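Local atomic coordinates of superoxide dismutase 1 (Perkinsus marinus, PDB entry 2CW2), a protein that probably detoxifies superoxide, as an iron-dependent enzyme that dismutes two superoxide radicals to hydrogen peroxide and oxygen. Residues A99-N104 with S152-L157. Residues are numbered along the deposited sequence; the frame is centred on the assembly and turned at random.
Sequences AAQVYN and SGWVWL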
loop_
_atom_site.group_PDB
_atom_site.type_symbol
_atom_site.label_atom_id
_atom_site.label_comp_id
_atom_site.label_asym_id
_atom_site.label_seq_id
_atom_site.Cartn_x
_atom_site.Cartn_y
_atom_site.Cartn_z
ATOM N N ALA A 99 13.473 9.052 3.256
ATOM C CA ALA A 99 14.845 8.591 3.047
ATOM C C ALA A 99 14.893 7.084 2.794
ATOM O O ALA A 99 15.610 6.597 1.889
ATOM C CB ALA A 99 15.702 8.956 4.241
ATOM N N ALA A 100 14.128 6.344 3.594
ATOM C CA ALA A 100 14.009 4.896 3.448
ATOM C C ALA A 100 13.518 4.538 2.046
ATOM O O ALA A 100 14.135 3.715 1.353
ATOM C CB ALA A 100 13.074 4.313 4.526
ATOM N N GLN A 101 12.449 5.196 1.601
ATOM C CA GLN A 101 11.896 4.905 0.281
ATOM C C GLN A 101 12.869 5.261 -0.837
ATOM O O GLN A 101 12.947 4.548 -1.829
ATOM C CB GLN A 101 10.550 5.598 0.079
ATOM C CG GLN A 101 9.417 4.932 0.837
ATOM C CD GLN A 101 9.086 3.551 0.280
ATOM O OE1 GLN A 101 9.750 2.593 0.612
ATOM N NE2 GLN A 101 8.042 3.460 -0.541
ATOM N N VAL A 102 13.641 6.339 -0.676
ATOM C CA VAL A 102 14.605 6.691 -1.706
ATOM C C VAL A 102 15.643 5.562 -1.807
ATOM O O VAL A 102 15.934 5.078 -2.898
ATOM C CB VAL A 102 15.312 8.037 -1.412
ATOM C CG1 VAL A 102 16.586 8.209 -2.295
ATOM C CG2 VAL A 102 14.379 9.203 -1.621
ATOM N N TYR A 103 16.199 5.147 -0.669
ATOM C CA TYR A 103 17.154 4.023 -0.648
ATOM C C TYR A 103 16.535 2.723 -1.190
ATOM O O TYR A 103 17.147 2.005 -1.998
ATOM C CB TYR A 103 17.665 3.773 0.778
ATOM C CG TYR A 103 18.695 2.669 0.875
ATOM C CD1 TYR A 103 20.048 2.975 1.034
ATOM C CD2 TYR A 103 18.322 1.325 0.809
ATOM C CE1 TYR A 103 21.011 1.975 1.102
ATOM C CE2 TYR A 103 19.274 0.307 0.876
ATOM C CZ TYR A 103 20.621 0.652 1.027
ATOM O OH TYR A 103 21.578 -0.332 1.099
ATOM N N ASN A 104 15.332 2.412 -0.719
ATOM C CA ASN A 104 14.661 1.184 -1.119
ATOM C C ASN A 104 14.512 1.072 -2.639
ATOM O O ASN A 104 14.704 -0.002 -3.219
ATOM C CB ASN A 104 13.279 1.107 -0.457
ATOM C CG ASN A 104 13.372 0.989 1.064
ATOM O OD1 ASN A 104 14.435 0.715 1.608
ATOM N ND2 ASN A 104 12.269 1.228 1.747
ATOM N N SER A 152 1.228 -2.270 2.001
ATOM C CA SER A 152 2.426 -1.829 1.282
ATOM C C SER A 152 3.684 -2.293 2.018
ATOM O O SER A 152 3.727 -2.317 3.246
ATOM C CB SER A 152 2.439 -0.311 1.167
ATOM O OG SER A 152 1.253 0.153 0.542
ATOM N N GLY A 153 4.700 -2.688 1.275
ATOM C CA GLY A 153 5.935 -3.085 1.940
ATOM C C GLY A 153 6.989 -3.643 1.007
ATOM O O GLY A 153 6.890 -3.507 -0.226
ATOM N N TRP A 154 7.997 -4.257 1.620
ATOM C CA TRP A 154 9.204 -4.753 0.951
ATOM C C TRP A 154 9.559 -6.104 1.540
ATOM O O TRP A 154 9.356 -6.329 2.749
ATOM C CB TRP A 154 10.391 -3.811 1.246
ATOM C CG TRP A 154 10.182 -2.457 0.724
ATOM C CD1 TRP A 154 9.480 -1.441 1.326
ATOM C CD2 TRP A 154 10.589 -1.960 -0.554
ATOM N NE1 TRP A 154 9.460 -0.338 0.509
ATOM C CE2 TRP A 154 10.129 -0.630 -0.652
ATOM C CE3 TRP A 154 11.308 -2.502 -1.632
ATOM C CZ2 TRP A 154 10.362 0.163 -1.784
ATOM C CZ3 TRP A 154 11.552 -1.703 -2.743
ATOM C CH2 TRP A 154 11.068 -0.402 -2.817
ATOM N N VAL A 155 10.170 -6.971 0.739
ATOM C CA VAL A 155 10.777 -8.184 1.282
ATOM C C VAL A 155 12.272 -8.092 0.988
ATOM O O VAL A 155 12.668 -7.694 -0.112
ATOM C CB VAL A 155 10.172 -9.465 0.682
ATOM C CG1 VAL A 155 10.865 -10.715 1.262
ATOM C CG2 VAL A 155 8.683 -9.520 0.941
ATOM N N TRP A 156 13.088 -8.398 1.995
ATOM C CA TRP A 156 14.536 -8.262 1.897
ATOM C C TRP A 156 15.215 -9.607 2.141
ATOM O O TRP A 156 14.763 -10.387 2.988
ATOM C CB TRP A 156 15.026 -7.332 3.003
ATOM C CG TRP A 156 14.518 -5.946 2.953
ATOM C CD1 TRP A 156 13.359 -5.462 3.523
ATOM C CD2 TRP A 156 15.154 -4.831 2.334
ATOM N NE1 TRP A 156 13.239 -4.114 3.271
ATOM C CE2 TRP A 156 14.331 -3.701 2.552
ATOM C CE3 TRP A 156 16.348 -4.666 1.606
ATOM C CZ2 TRP A 156 14.661 -2.430 2.078
ATOM C CZ3 TRP A 156 16.666 -3.400 1.128
ATOM C CH2 TRP A 156 15.815 -2.308 1.357
ATOM N N LEU A 157 16.276 -9.881 1.387
ATOM C CA LEU A 157 17.257 -10.887 1.784
ATOM C C LEU A 157 18.344 -10.067 2.436
ATOM O O LEU A 157 18.857 -9.116 1.825
ATOM C CB LEU A 157 17.850 -11.626 0.571
ATOM C CG LEU A 157 18.978 -12.586 1.014
ATOM C CD1 LEU A 157 18.393 -13.652 1.929
ATOM C CD2 LEU A 157 19.593 -13.249 -0.181
#
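W154 and W156, alternate residues of the strand, both start their side chains toward helix 93-110, where the indoles meet Q101, Y103 and N104 and the alpha-hairpin domain of the iron/manganese superoxide dismutase fold joins the central strand of the C-terminal antiparallel sheet. The two backbones stay well apart, with short axes 11.2 Å from each other at closest and running at 51°, and the large rings bridge the distance.

W154 comes first along the strand. The nearest atom of its side chain is about 4 Å from the bound iron, and the indole lies beside the metal ligand D187 and edge-to-face with H105, another ligand. On the rim, W154 NE1 donates to Q101 OE1 at 2.9 Å, landing on a carbonyl lone pair, although the N-H bends to 132° and the oxygen is tilted somewhat from the ring plane. The Q101 chain, bent at chi2 (-68°), sends its amide to this edge. Q101 OE1 also accepts from N104 ND2 at 3.1 Å, a straighter bond, and Q101 NE2 is hydrogen-bonded to the hydroxyl of Y65, so both ends of the buried amide are held. N104 lays its CB over one face of the W154 indole in a CH-pi contact, 3.6 Å from the six-membered ring centroid.

Two residues on, W156 reaches the amide of N104. W156 NE1 is hydrogen-bonded to the carbonyl of G173, while N104 ND2 is also bonded to the carbonyl of A172. W156 CH2 comes to the edge of the Y103 ring, near its plane, 4.4 Å from Y103 CE2. More closely, N104 OD1 meets the edge of the W156 indole, in its plane, 3.2 Å from W156 CZ2.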